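PDB 5FLW: Exo-beta-1,3-galactanase from Bifidobacterium bifidum, which probably hydrolyses beta-1,3-galactans as a family 43 glycoside hydrolase, releasing galactose residues from their non-reducing ends. Local coordinates for residues A[22-32]-A[245-253]; A[156-164]-A[173-181]. All coordinates share one frame; numbering follows the deposited sequence.

Contact 1: A[22-32]-A[245-253]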
ATOM      1  N   GLY A  22      -4.902   1.782   4.705  1.00 10.55           N
ATOM      2  CA  GLY A  22      -4.498   1.053   3.510  1.00 10.26           C
ATOM      3  C   GLY A  22      -3.864   1.931   2.450  1.00 10.49           C
ATOM      4  O   GLY A  22      -4.084   1.699   1.262  1.00 10.80           O
ATOM      5  N   ILE A  23      -3.033   2.918   2.853  1.00 10.34           N
ATOM      6  CA  ILE A  23      -2.695   4.017   1.939  1.00 10.33           C
ATOM      7  C   ILE A  23      -1.700   3.609   0.852  1.00 14.08           C
ATOM      8  O   ILE A  23      -0.841   2.720   1.021  1.00 12.68           O
ATOM      9  CB  ILE A  23      -2.201   5.299   2.651  1.00 11.57           C
ATOM     10  CG1 ILE A  23      -0.822   5.096   3.293  1.00 11.22           C
ATOM     11  CG2 ILE A  23      -3.232   5.793   3.612  1.00 10.20           C
ATOM     12  CD1 ILE A  23      -0.259   6.355   3.938  1.00 12.28           C
ATOM     13  N   GLY A  24      -1.797   4.327  -0.273  1.00 12.71           N
ATOM     14  CA  GLY A  24      -0.671   4.519  -1.157  1.00 11.35           C
ATOM     15  C   GLY A  24      -0.063   5.880  -0.864  1.00 13.37           C
ATOM     16  O   GLY A  24      -0.759   6.805  -0.410  1.00 12.82           O
ATOM     17  N   LEU A  25       1.259   5.986  -1.114  1.00 12.71           N
ATOM     18  CA  LEU A  25       2.014   7.228  -0.967  1.00 12.94           C
ATOM     19  C   LEU A  25       2.876   7.436  -2.199  1.00 16.04           C
ATOM     20  O   LEU A  25       3.575   6.513  -2.634  1.00 17.30           O
ATOM     21  CB  LEU A  25       2.995   7.172   0.206  1.00 20.23           C
ATOM     22  CG  LEU A  25       2.520   7.480   1.601  1.00 21.04           C
ATOM     23  CD1 LEU A  25       3.663   7.137   2.565  1.00 18.73           C
ATOM     24  CD2 LEU A  25       2.160   8.957   1.674  1.00 16.36           C
ATOM     25  N   GLN A  26       2.876   8.666  -2.722  1.00 14.73           N
ATOM     26  CA  GLN A  26       3.703   9.054  -3.856  1.00 16.94           C
ATOM     27  C   GLN A  26       4.221  10.459  -3.623  1.00 16.69           C
ATOM     28  O   GLN A  26       3.482  11.313  -3.138  1.00 16.18           O
ATOM     29  CB  GLN A  26       2.858   9.131  -5.130  1.00 24.07           C
ATOM     30  CG  GLN A  26       2.476   7.796  -5.732  1.00 25.00           C
ATOM     31  CD  GLN A  26       3.685   7.070  -6.249  1.00 21.88           C
ATOM     32  OE1 GLN A  26       4.306   7.498  -7.225  1.00 33.73           O
ATOM     33  NE2 GLN A  26       4.041   5.975  -5.598  1.00 21.04           N
ATOM     34  N   LYS A  27       5.487  10.699  -3.970  1.00 17.46           N
ATOM     35  CA  LYS A  27       6.053  12.041  -3.927  1.00 19.49           C
ATOM     36  C   LYS A  27       6.026  12.616  -5.340  1.00 19.85           C
ATOM     37  O   LYS A  27       6.661  12.064  -6.245  1.00 22.87           O
ATOM     38  CB  LYS A  27       7.472  12.032  -3.360  1.00 18.42           C
ATOM     39  CG  LYS A  27       7.916  13.414  -2.866  1.00 24.92           C
ATOM     40  CD  LYS A  27       9.362  13.415  -2.414  1.00 25.82           C
ATOM     41  CE  LYS A  27       9.766  14.769  -1.836  1.00 35.13           C
ATOM     42  NZ  LYS A  27      11.123  14.735  -1.185  1.00 37.67           N
ATOM     43  N   PHE A  28       5.258  13.694  -5.534  1.00 17.98           N
ATOM     44  CA  PHE A  28       5.198  14.422  -6.800  1.00 18.51           C
ATOM     45  C   PHE A  28       5.659  15.846  -6.518  1.00 21.21           C
ATOM     46  O   PHE A  28       5.059  16.540  -5.683  1.00 23.59           O
ATOM     47  CB  PHE A  28       3.758  14.459  -7.323  1.00 20.35           C
ATOM     48  CG  PHE A  28       3.139  13.111  -7.552  1.00 20.10           C
ATOM     49  CD1 PHE A  28       3.816  12.133  -8.276  1.00 20.47           C
ATOM     50  CD2 PHE A  28       1.861  12.834  -7.077  1.00 15.61           C
ATOM     51  CE1 PHE A  28       3.237  10.891  -8.517  1.00 19.08           C
ATOM     52  CE2 PHE A  28       1.273  11.587  -7.299  1.00 18.84           C
ATOM     53  CZ  PHE A  28       1.963  10.619  -8.036  1.00 18.47           C
ATOM     54  N   GLY A  29       6.684  16.299  -7.242  1.00 23.88           N
ATOM     55  CA  GLY A  29       7.347  17.534  -6.855  1.00 22.58           C
ATOM     56  C   GLY A  29       7.975  17.404  -5.469  1.00 38.78           C
ATOM     57  O   GLY A  29       8.657  16.418  -5.137  1.00 25.67           O
ATOM     58  N   ASP A  30       7.719  18.395  -4.619  1.00 26.22           N
ATOM     59  CA  ASP A  30       8.278  18.433  -3.279  1.00 38.76           C
ATOM     60  C   ASP A  30       7.281  17.966  -2.204  1.00 25.14           C
ATOM     61  O   ASP A  30       7.549  18.121  -1.004  1.00 28.43           O
ATOM     62  CB  ASP A  30       8.774  19.854  -2.993  1.00 38.21           C
ATOM     63  CG  ASP A  30       7.616  20.862  -2.830  1.00 66.81           C
ATOM     64  OD1 ASP A  30       6.451  20.524  -3.155  1.00 56.33           O
ATOM     65  OD2 ASP A  30       7.871  22.008  -2.369  1.00 71.09           O
ATOM     66  N   THR A  31       6.154  17.376  -2.613  1.00 20.11           N
ATOM     67  CA  THR A  31       5.043  17.076  -1.721  1.00 19.35           C
ATOM     68  C   THR A  31       4.690  15.594  -1.777  1.00 19.31           C
ATOM     69  O   THR A  31       4.670  14.993  -2.858  1.00 18.69           O
ATOM     70  CB  THR A  31       3.856  17.941  -2.144  1.00 19.28           C
ATOM     71  OG1 THR A  31       4.224  19.318  -2.004  1.00 21.27           O
ATOM     72  CG2 THR A  31       2.606  17.642  -1.329  1.00 18.08           C
ATOM     73  N   TRP A  32       4.407  15.006  -0.606  1.00 16.56           N
ATOM     74  CA  TRP A  32       3.908  13.639  -0.504  1.00 15.22           C
ATOM     75  C   TRP A  32       2.387  13.623  -0.630  1.00 15.59           C
ATOM     76  O   TRP A  32       1.698  14.434  -0.004  1.00 16.06           O
ATOM     77  CB  TRP A  32       4.330  12.988   0.816  1.00 15.67           C
ATOM     78  CG  TRP A  32       5.804  12.577   0.803  1.00 18.43           C
ATOM     79  CD1 TRP A  32       6.864  13.285   1.296  1.00 19.21           C
ATOM     80  CD2 TRP A  32       6.345  11.367   0.256  1.00 16.42           C
ATOM     81  NE1 TRP A  32       8.042  12.594   1.076  1.00 20.50           N
ATOM     82  CE2 TRP A  32       7.745  11.411   0.449  1.00 17.53           C
ATOM     83  CE3 TRP A  32       5.775  10.242  -0.357  1.00 19.55           C
ATOM     84  CZ2 TRP A  32       8.589  10.378   0.043  1.00 25.81           C
ATOM     85  CZ3 TRP A  32       6.624   9.209  -0.778  1.00 20.19           C
ATOM     86  CH2 TRP A  32       8.012   9.286  -0.567  1.00 29.25           C
ATOM     87  N   VAL A 245       1.818  -4.162   8.013  1.00 11.89           N
ATOM     88  CA  VAL A 245       2.576  -3.299   7.106  1.00 14.25           C
ATOM     89  C   VAL A 245       1.667  -2.823   5.981  1.00 15.04           C
ATOM     90  O   VAL A 245       0.879  -3.587   5.404  1.00 11.39           O
ATOM     91  CB  VAL A 245       3.848  -3.983   6.560  1.00 13.50           C
ATOM     92  CG1 VAL A 245       3.514  -5.214   5.707  1.00 12.29           C
ATOM     93  CG2 VAL A 245       4.674  -2.992   5.732  1.00 12.27           C
ATOM     94  N   ASP A 246       1.744  -1.531   5.706  1.00 11.78           N
ATOM     95  CA  ASP A 246       1.034  -0.966   4.576  1.00 12.59           C
ATOM     96  C   ASP A 246       1.977  -0.464   3.506  1.00 13.79           C
ATOM     97  O   ASP A 246       1.772  -0.747   2.324  1.00 13.21           O
ATOM     98  CB  ASP A 246       0.140   0.194   4.999  1.00 13.26           C
ATOM     99  CG  ASP A 246      -0.533   0.810   3.811  1.00 13.47           C
ATOM    100  OD1 ASP A 246      -1.514   0.191   3.346  1.00 11.23           O
ATOM    101  OD2 ASP A 246      -0.029   1.855   3.307  1.00 13.02           O
ATOM    102  N   ILE A 247       2.996   0.298   3.900  1.00 13.09           N
ATOM    103  CA  ILE A 247       3.904   0.907   2.934  1.00 14.43           C
ATOM    104  C   ILE A 247       5.225   1.225   3.621  1.00 14.99           C
ATOM    105  O   ILE A 247       5.266   1.506   4.825  1.00 14.54           O
ATOM    106  CB  ILE A 247       3.254   2.154   2.281  1.00 14.13           C
ATOM    107  CG1 ILE A 247       4.043   2.602   1.039  1.00 14.65           C
ATOM    108  CG2 ILE A 247       3.044   3.285   3.320  1.00 14.67           C
ATOM    109  CD1 ILE A 247       3.236   3.487   0.110  1.00 16.32           C
ATOM    110  N   VAL A 248       6.315   1.138   2.854  1.00 13.90           N
ATOM    111  CA  VAL A 248       7.631   1.662   3.204  1.00 14.90           C
ATOM    112  C   VAL A 248       8.005   2.647   2.090  1.00 15.98           C
ATOM    113  O   VAL A 248       7.847   2.325   0.900  1.00 15.95           O
ATOM    114  CB  VAL A 248       8.669   0.522   3.330  1.00 15.81           C
ATOM    115  CG1 VAL A 248      10.083   1.074   3.548  1.00 14.80           C
ATOM    116  CG2 VAL A 248       8.287  -0.459   4.431  1.00 13.52           C
ATOM    117  N   VAL A 249       8.438   3.856   2.462  1.00 15.04           N
ATOM    118  CA  VAL A 249       8.880   4.835   1.460  1.00 17.18           C
ATOM    119  C   VAL A 249      10.295   5.331   1.723  1.00 19.50           C
ATOM    120  O   VAL A 249      10.687   5.505   2.882  1.00 17.41           O
ATOM    121  CB  VAL A 249       7.904   6.018   1.283  1.00 22.42           C
ATOM    122  CG1 VAL A 249       6.582   5.547   0.655  1.00 15.55           C
ATOM    123  CG2 VAL A 249       7.722   6.767   2.598  1.00 18.70           C
ATOM    124  N   PRO A 250      11.092   5.555   0.674  1.00 18.45           N
ATOM    125  CA  PRO A 250      12.355   6.285   0.834  1.00 19.08           C
ATOM    126  C   PRO A 250      12.084   7.784   0.997  1.00 24.08           C
ATOM    127  O   PRO A 250      11.183   8.352   0.366  1.00 19.75           O
ATOM    128  CB  PRO A 250      13.096   5.988  -0.480  1.00 18.34           C
ATOM    129  CG  PRO A 250      12.004   5.739  -1.498  1.00 22.65           C
ATOM    130  CD  PRO A 250      10.803   5.196  -0.732  1.00 18.72           C
ATOM    131  N   LEU A 251      12.856   8.428   1.878  1.00 23.42           N
ATOM    132  CA  LEU A 251      12.644   9.839   2.191  1.00 20.65           C
ATOM    133  C   LEU A 251      13.657  10.803   1.569  1.00 28.89           C
ATOM    134  O   LEU A 251      13.375  12.006   1.494  1.00 33.54           O
ATOM    135  CB  LEU A 251      12.593  10.053   3.712  1.00 19.71           C
ATOM    136  CG  LEU A 251      11.486   9.298   4.448  1.00 20.73           C
ATOM    137  CD1 LEU A 251      11.718   9.389   5.923  1.00 23.76           C
ATOM    138  CD2 LEU A 251      10.118   9.837   4.118  1.00 23.61           C
ATOM    139  N   ASP A 252      14.818  10.325   1.130  1.00 24.68           N
ATOM    140  CA  ASP A 252      15.847  11.224   0.625  1.00 27.02           C
ATOM    141  C   ASP A 252      15.564  11.604  -0.830  1.00 25.57           C
ATOM    142  O   ASP A 252      14.655  11.069  -1.477  1.00 26.72           O
ATOM    143  CB  ASP A 252      17.223  10.564   0.697  1.00 27.94           C
ATOM    144  CG  ASP A 252      17.695  10.322   2.114  1.00 37.85           C
ATOM    145  OD1 ASP A 252      17.093  10.871   3.073  1.00 35.16           O
ATOM    146  OD2 ASP A 252      18.708   9.590   2.250  1.00 42.79           O
ATOM    147  N   ASP A 253      16.394  12.519  -1.356  1.00 35.08           N
ATOM    148  CA  ASP A 253      16.170  13.059  -2.701  1.00 32.53           C
ATOM    149  C   ASP A 253      16.251  11.972  -3.771  1.00 28.17           C
ATOM    150  O   ASP A 253      15.501  12.005  -4.749  1.00 30.09           O
ATOM    151  CB  ASP A 253      17.139  14.212  -2.996  1.00 32.75           C
ATOM    152  CG  ASP A 253      16.755  15.512  -2.282  1.00 42.85           C
ATOM    153  OD1 ASP A 253      15.588  15.638  -1.838  1.00 54.29           O
ATOM    154  OD2 ASP A 253      17.635  16.397  -2.134  1.00 57.33           O
TER
HETATM  155  O   HOH W   1      10.934  13.506   1.360  1.00 37.16           O
HETATM  156  O   HOH W   2      13.306  14.950  -2.459  1.00 63.71           O
HETATM  157  O   HOH W   3      12.314  12.705  -1.744  1.00 76.02           O
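Leu25 and Ile247 meet at the middle of an interface between two strands that run nearly parallel, 13° apart, yet share no clear backbone hydrogen bond. At 7.7 Å the strand axes are spaced for side chains, not backbone pairing, to make the contact. Ile247, whose CG1 is anti to the backbone N (chi1 -166°), reaches across with CD1, 3.7 Å from Leu25 CB. Leu25 in turn sets its CD1 methyl 3.8 Å from Val249 CG1, the two side chains crossing at about a right angle. Trp32 approaches Val249 from the opposite direction, with its CH2 3.8 Å from Val249 CB, while its CZ2 edge comes 3.3 Å from Pro250 O, near the ring plane. The indole is positioned further by Lys27 CB over one face and by a water that accepts from Trp32 NE1 and Lys27 NZ and donates to Leu251 O. At the other end, the Asp246 carboxylate lies against the backbone of Gly22 and Ile23, with OD1 3.1 Å from Gly22 C, and OD1 also forms a salt bridge with Arg83. Side chains from the first two strands of one four-stranded sheet packing on the first strand of the next suit the five-bladed beta-propeller of family 43 enzymes, here joining the first blade to the last.

Contact 2: A[156-164]-A[173-181]; sequences RDHGTHIYR and VEDVACERA
Cys178 holds its SG anti to the backbone N (chi1 -174°), and Asp175 places its CG likewise (chi1 -169°); together the two bring a sulfur and a carboxylate onto His161. The thiol sits over one face of the imidazole, SG 3.6 Å from the His161 ring centroid. Tyr163 OH lies over the opposite face, so the ring is sandwiched. At its edge, His161 ND1 donates to Asp175 OD1 over 2.6 Å in an almost straight bond, which meets the oxygen on its syn side but somewhat out of the carboxylate plane. The other ring nitrogen, NE2, is hydrogen-bonded to Asp155 on the adjacent strand.

Antiparallel backbone bonds carry these groups, and the pairing is interrupted by a classic bulge in which Val176 and Ala177 together stand against the single residue Ile162, whose O accepts from Val176 N at 2.8 Å and more weakly from Ala177 N. This shift of one residue puts Asp175 opposite Tyr163.

Toward the hairpin end, Arg164 bends at chi3 (54°) and presents NE and NH2 side-on to Glu174 OE1, at 2.9 Å from NE and 3.1 Å from NH2, with the guanidinium and carboxylate planes steeply inclined. Val173 CG2 lies over one guanidinium face, and Glu174 OE2 turns to His224. Were Arg164 replaced by an alanine, Glu174 OE1 would probably lose both of these donors and Val173 CG2 its guanidinium cover, even though His224 would still hold the other oxygen.

As a worked case of polar groups ordered on a hairpin, the outer pair of strands in one propeller blade, the contact is instructive: with a carboxylate at each ring nitrogen, His161 is fixed in rotation and its doubly protonated form is likely to be favoured.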
ATOM      1  N   ARG A 156      -4.725 -15.714  -3.829  1.00 12.29           N
ATOM      2  CA  ARG A 156      -4.758 -16.802  -2.838  1.00 12.72           C
ATOM      3  C   ARG A 156      -4.416 -18.173  -3.434  1.00 15.57           C
ATOM      4  O   ARG A 156      -3.939 -19.063  -2.708  1.00 16.34           O
ATOM      5  CB  ARG A 156      -6.086 -16.851  -2.098  1.00 14.98           C
ATOM      6  CG  ARG A 156      -6.034 -17.658  -0.760  1.00 13.11           C
ATOM      7  CD  ARG A 156      -5.137 -17.000   0.307  1.00 13.11           C
ATOM      8  NE  ARG A 156      -5.240 -15.534   0.273  1.00 14.21           N
ATOM      9  CZ  ARG A 156      -6.071 -14.793   1.022  1.00 17.06           C
ATOM     10  NH1 ARG A 156      -6.902 -15.354   1.904  1.00 15.10           N
ATOM     11  NH2 ARG A 156      -6.087 -13.468   0.865  1.00 15.75           N
ATOM     12  N   ASP A 157      -4.658 -18.380  -4.738  1.00 12.66           N
ATOM     13  CA  ASP A 157      -4.401 -19.690  -5.324  1.00 14.17           C
ATOM     14  C   ASP A 157      -2.938 -19.890  -5.734  1.00 15.63           C
ATOM     15  O   ASP A 157      -2.534 -21.038  -5.952  1.00 19.00           O
ATOM     16  CB  ASP A 157      -5.270 -19.930  -6.559  1.00 16.33           C
ATOM     17  CG  ASP A 157      -6.768 -19.864  -6.273  1.00 17.05           C
ATOM     18  OD1 ASP A 157      -7.236 -20.384  -5.236  1.00 18.88           O
ATOM     19  OD2 ASP A 157      -7.459 -19.257  -7.122  1.00 29.96           O
ATOM     20  N   HIS A 158      -2.138 -18.797  -5.877  1.00 15.32           N
ATOM     21  CA  HIS A 158      -0.808 -18.920  -6.491  1.00 16.27           C
ATOM     22  C   HIS A 158       0.335 -18.322  -5.684  1.00 18.59           C
ATOM     23  O   HIS A 158       1.438 -18.908  -5.638  1.00 19.28           O
ATOM     24  CB  HIS A 158      -0.760 -18.345  -7.930  1.00 14.19           C
ATOM     25  CG  HIS A 158      -1.747 -18.971  -8.866  1.00 14.13           C
ATOM     26  ND1 HIS A 158      -2.820 -18.289  -9.388  1.00 14.70           N
ATOM     27  CD2 HIS A 158      -1.833 -20.230  -9.352  1.00 17.10           C
ATOM     28  CE1 HIS A 158      -3.522 -19.091 -10.169  1.00 15.73           C
ATOM     29  NE2 HIS A 158      -2.943 -20.275 -10.164  1.00 17.75           N
ATOM     30  N   GLY A 159       0.125 -17.168  -5.074  1.00 14.12           N
ATOM     31  CA  GLY A 159       1.168 -16.428  -4.413  1.00 15.98           C
ATOM     32  C   GLY A 159       0.934 -14.961  -4.653  1.00 14.95           C
ATOM     33  O   GLY A 159      -0.117 -14.554  -5.152  1.00 14.24           O
ATOM     34  N   THR A 160       1.919 -14.138  -4.291  1.00 13.95           N
ATOM     35  CA  THR A 160       1.802 -12.705  -4.522  1.00 12.89           C
ATOM     36  C   THR A 160       2.615 -12.347  -5.766  1.00 15.49           C
ATOM     37  O   THR A 160       3.813 -12.672  -5.850  1.00 13.16           O
ATOM     38  CB  THR A 160       2.189 -11.914  -3.276  1.00 11.53           C
ATOM     39  OG1 THR A 160       1.289 -12.303  -2.226  1.00 15.26           O
ATOM     40  CG2 THR A 160       2.082 -10.402  -3.517  1.00 14.47           C
ATOM     41  N   HIS A 161       1.927 -11.749  -6.755  1.00 14.02           N
ATOM     42  CA  HIS A 161       2.513 -11.417  -8.045  1.00 13.80           C
ATOM     43  C   HIS A 161       3.179 -10.051  -8.002  1.00 13.10           C
ATOM     44  O   HIS A 161       2.728  -9.134  -7.306  1.00 13.49           O
ATOM     45  CB  HIS A 161       1.448 -11.330  -9.145  1.00 13.03           C
ATOM     46  CG  HIS A 161       0.689 -12.599  -9.380  1.00 15.67           C
ATOM     47  ND1 HIS A 161       0.977 -13.459 -10.418  1.00 16.43           N
ATOM     48  CD2 HIS A 161      -0.367 -13.137  -8.727  1.00 11.66           C
ATOM     49  CE1 HIS A 161       0.132 -14.477 -10.392  1.00 15.13           C
ATOM     50  NE2 HIS A 161      -0.685 -14.314  -9.367  1.00 13.72           N
ATOM     51  N   ILE A 162       4.213  -9.905  -8.821  1.00 14.78           N
ATOM     52  CA  ILE A 162       4.662  -8.618  -9.341  1.00 12.30           C
ATOM     53  C   ILE A 162       4.245  -8.606 -10.805  1.00 15.85           C
ATOM     54  O   ILE A 162       4.703  -9.446 -11.592  1.00 14.75           O
ATOM     55  CB  ILE A 162       6.184  -8.437  -9.212  1.00 14.10           C
ATOM     56  CG1 ILE A 162       6.630  -8.541  -7.737  1.00 13.35           C
ATOM     57  CG2 ILE A 162       6.605  -7.116  -9.858  1.00 13.77           C
ATOM     58  CD1 ILE A 162       8.128  -8.487  -7.508  1.00 14.90           C
ATOM     59  N   TYR A 163       3.334  -7.700 -11.164  1.00 13.93           N
ATOM     60  CA  TYR A 163       2.837  -7.564 -12.527  1.00 12.67           C
ATOM     61  C   TYR A 163       3.415  -6.297 -13.151  1.00 14.21           C
ATOM     62  O   TYR A 163       3.344  -5.223 -12.541  1.00 14.20           O
ATOM     63  CB  TYR A 163       1.324  -7.403 -12.504  1.00 13.00           C
ATOM     64  CG  TYR A 163       0.518  -8.635 -12.174  1.00 13.44           C
ATOM     65  CD1 TYR A 163       0.714  -9.842 -12.867  1.00 13.38           C
ATOM     66  CD2 TYR A 163      -0.502  -8.574 -11.218  1.00 11.68           C
ATOM     67  CE1 TYR A 163      -0.076 -10.965 -12.579  1.00 14.24           C
ATOM     68  CE2 TYR A 163      -1.275  -9.683 -10.920  1.00  9.93           C
ATOM     69  CZ  TYR A 163      -1.069 -10.863 -11.605  1.00 11.43           C
ATOM     70  OH  TYR A 163      -1.836 -11.951 -11.305  1.00 12.43           O
ATOM     71  N   ARG A 164       3.947  -6.405 -14.365  1.00 13.25           N
ATOM     72  CA  ARG A 164       4.430  -5.225 -15.072  1.00 13.85           C
ATOM     73  C   ARG A 164       3.282  -4.587 -15.855  1.00 16.11           C
ATOM     74  O   ARG A 164       2.517  -5.286 -16.524  1.00 15.25           O
ATOM     75  CB  ARG A 164       5.605  -5.542 -15.997  1.00 16.46           C
ATOM     76  CG  ARG A 164       6.230  -4.308 -16.670  1.00 18.14           C
ATOM     77  CD  ARG A 164       7.562  -4.619 -17.317  1.00 20.87           C
ATOM     78  NE  ARG A 164       7.468  -5.745 -18.257  1.00 31.15           N
ATOM     79  CZ  ARG A 164       7.288  -5.633 -19.576  1.00 40.52           C
ATOM     80  NH1 ARG A 164       7.192  -4.429 -20.136  1.00 41.97           N
ATOM     81  NH2 ARG A 164       7.226  -6.726 -20.347  1.00 23.94           N
ATOM     82  N   VAL A 173       0.892  -6.462 -18.559  1.00 14.79           N
ATOM     83  CA  VAL A 173       1.474  -7.119 -19.725  1.00 12.18           C
ATOM     84  C   VAL A 173       2.423  -8.259 -19.365  1.00 18.94           C
ATOM     85  O   VAL A 173       2.841  -9.000 -20.268  1.00 15.66           O
ATOM     86  CB  VAL A 173       2.160  -6.117 -20.698  1.00 16.36           C
ATOM     87  CG1 VAL A 173       1.176  -5.027 -21.190  1.00 17.58           C
ATOM     88  CG2 VAL A 173       3.407  -5.498 -20.087  1.00 17.32           C
ATOM     89  N   GLU A 174       2.767  -8.448 -18.086  1.00 16.42           N
ATOM     90  CA  GLU A 174       3.696  -9.512 -17.735  1.00 14.98           C
ATOM     91  C   GLU A 174       3.515  -9.938 -16.283  1.00 12.69           C
ATOM     92  O   GLU A 174       3.390  -9.096 -15.390  1.00 14.49           O
ATOM     93  CB  GLU A 174       5.156  -9.101 -17.967  1.00 13.91           C
ATOM     94  CG  GLU A 174       6.130 -10.241 -17.759  1.00 17.27           C
ATOM     95  CD  GLU A 174       7.561  -9.783 -17.637  1.00 16.65           C
ATOM     96  OE1 GLU A 174       7.840  -8.596 -17.930  1.00 20.42           O
ATOM     97  OE2 GLU A 174       8.407 -10.611 -17.242  1.00 19.93           O
ATOM     98  N   ASP A 175       3.517 -11.251 -16.062  1.00 13.66           N
ATOM     99  CA  ASP A 175       3.547 -11.825 -14.707  1.00 15.03           C
ATOM    100  C   ASP A 175       5.035 -11.988 -14.376  1.00 16.43           C
ATOM    101  O   ASP A 175       5.677 -12.969 -14.754  1.00 17.16           O
ATOM    102  CB  ASP A 175       2.735 -13.124 -14.679  1.00 15.61           C
ATOM    103  CG  ASP A 175       2.482 -13.672 -13.275  1.00 20.46           C
ATOM    104  OD1 ASP A 175       2.738 -12.979 -12.260  1.00 19.19           O
ATOM    105  OD2 ASP A 175       1.952 -14.801 -13.203  1.00 16.50           O
ATOM    106  N   VAL A 176       5.593 -10.956 -13.723  1.00 15.34           N
ATOM    107  CA  VAL A 176       7.046 -10.865 -13.524  1.00 13.94           C
ATOM    108  C   VAL A 176       7.518 -11.907 -12.514  1.00 16.37           C
ATOM    109  O   VAL A 176       8.573 -12.546 -12.692  1.00 18.20           O
ATOM    110  CB  VAL A 176       7.431  -9.438 -13.072  1.00 15.45           C
ATOM    111  CG1 VAL A 176       8.883  -9.370 -12.609  1.00 17.05           C
ATOM    112  CG2 VAL A 176       7.194  -8.447 -14.170  1.00 15.04           C
ATOM    113  N   ALA A 177       6.761 -12.065 -11.426  1.00 15.92           N
ATOM    114  CA  ALA A 177       7.086 -12.977 -10.339  1.00 20.33           C
ATOM    115  C   ALA A 177       5.791 -13.343  -9.630  1.00 17.83           C
ATOM    116  O   ALA A 177       4.813 -12.587  -9.658  1.00 16.76           O
ATOM    117  CB  ALA A 177       8.063 -12.343  -9.327  1.00 18.77           C
ATOM    118  N   CYS A 178       5.794 -14.529  -9.012  1.00 16.85           N
ATOM    119  CA  CYS A 178       4.675 -14.932  -8.172  1.00 16.83           C
ATOM    120  C   CYS A 178       5.276 -15.737  -7.025  1.00 17.82           C
ATOM    121  O   CYS A 178       5.739 -16.867  -7.234  1.00 20.53           O
ATOM    122  CB  CYS A 178       3.643 -15.735  -8.964  1.00 18.37           C
ATOM    123  SG  CYS A 178       2.158 -16.084  -7.982  1.00 20.07           S
ATOM    124  N   GLU A 179       5.313 -15.139  -5.833  1.00 14.41           N
ATOM    125  CA  GLU A 179       6.071 -15.700  -4.726  1.00 17.99           C
ATOM    126  C   GLU A 179       5.172 -16.106  -3.571  1.00 20.56           C
ATOM    127  O   GLU A 179       4.281 -15.345  -3.147  1.00 19.41           O
ATOM    128  CB  GLU A 179       7.157 -14.717  -4.202  1.00 18.55           C
ATOM    129  CG  GLU A 179       8.144 -14.301  -5.296  1.00 23.26           C
ATOM    130  CD  GLU A 179       9.050 -15.455  -5.724  1.00 25.66           C
ATOM    131  OE1 GLU A 179       9.382 -16.318  -4.872  1.00 23.26           O
ATOM    132  OE2 GLU A 179       9.450 -15.493  -6.919  1.00 24.15           O
ATOM    133  N   ARG A 180       5.463 -17.285  -3.024  1.00 19.73           N
ATOM    134  CA  ARG A 180       4.937 -17.704  -1.735  1.00 21.33           C
ATOM    135  C   ARG A 180       6.031 -17.482  -0.705  1.00 24.43           C
ATOM    136  O   ARG A 180       7.222 -17.576  -1.019  1.00 22.95           O
ATOM    137  CB  ARG A 180       4.518 -19.177  -1.750  1.00 21.66           C
ATOM    138  CG  ARG A 180       3.241 -19.464  -2.543  1.00 20.41           C
ATOM    139  CD  ARG A 180       2.988 -20.951  -2.562  1.00 22.90           C
ATOM    140  NE  ARG A 180       1.654 -21.306  -3.027  1.00 30.88           N
ATOM    141  CZ  ARG A 180       1.385 -21.843  -4.213  1.00 25.28           C
ATOM    142  NH1 ARG A 180       2.358 -22.077  -5.074  1.00 47.41           N
ATOM    143  NH2 ARG A 180       0.131 -22.141  -4.543  1.00 28.28           N
ATOM    144  N   ALA A 181       5.620 -17.124   0.510  1.00 22.14           N
ATOM    145  CA  ALA A 181       6.592 -16.951   1.572  1.00 25.35           C
ATOM    146  C   ALA A 181       7.229 -18.297   1.919  1.00 30.45           C
ATOM    147  O   ALA A 181       6.677 -19.380   1.656  1.00 23.59           O
ATOM    148  CB  ALA A 181       5.968 -16.302   2.813  1.00 22.16           C
TER
HETATM  149  O   HOH W   4      -1.162 -20.083  -2.775  1.00 21.15           O

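Followed from the N terminus, the chain lays down 22-32, the first strand of the first blade with the turn into its second, and meets it again at 245-253, on the first strand of the last blade. Contact 1 thus closes a loop of 212 residues that holds the rest of the first blade and the three blades that follow, bringing the two ends of the propeller ring together. Contact 2 is formed within that loop and does not cross it: 156-164 folds back on 173-181 after eight residues, completing the outer hairpin of the third blade. Their centres are 23 Å apart and the two do not touch. They illustrate two levels of propeller construction, one joining blade to blade, the other strand to strand within a blade.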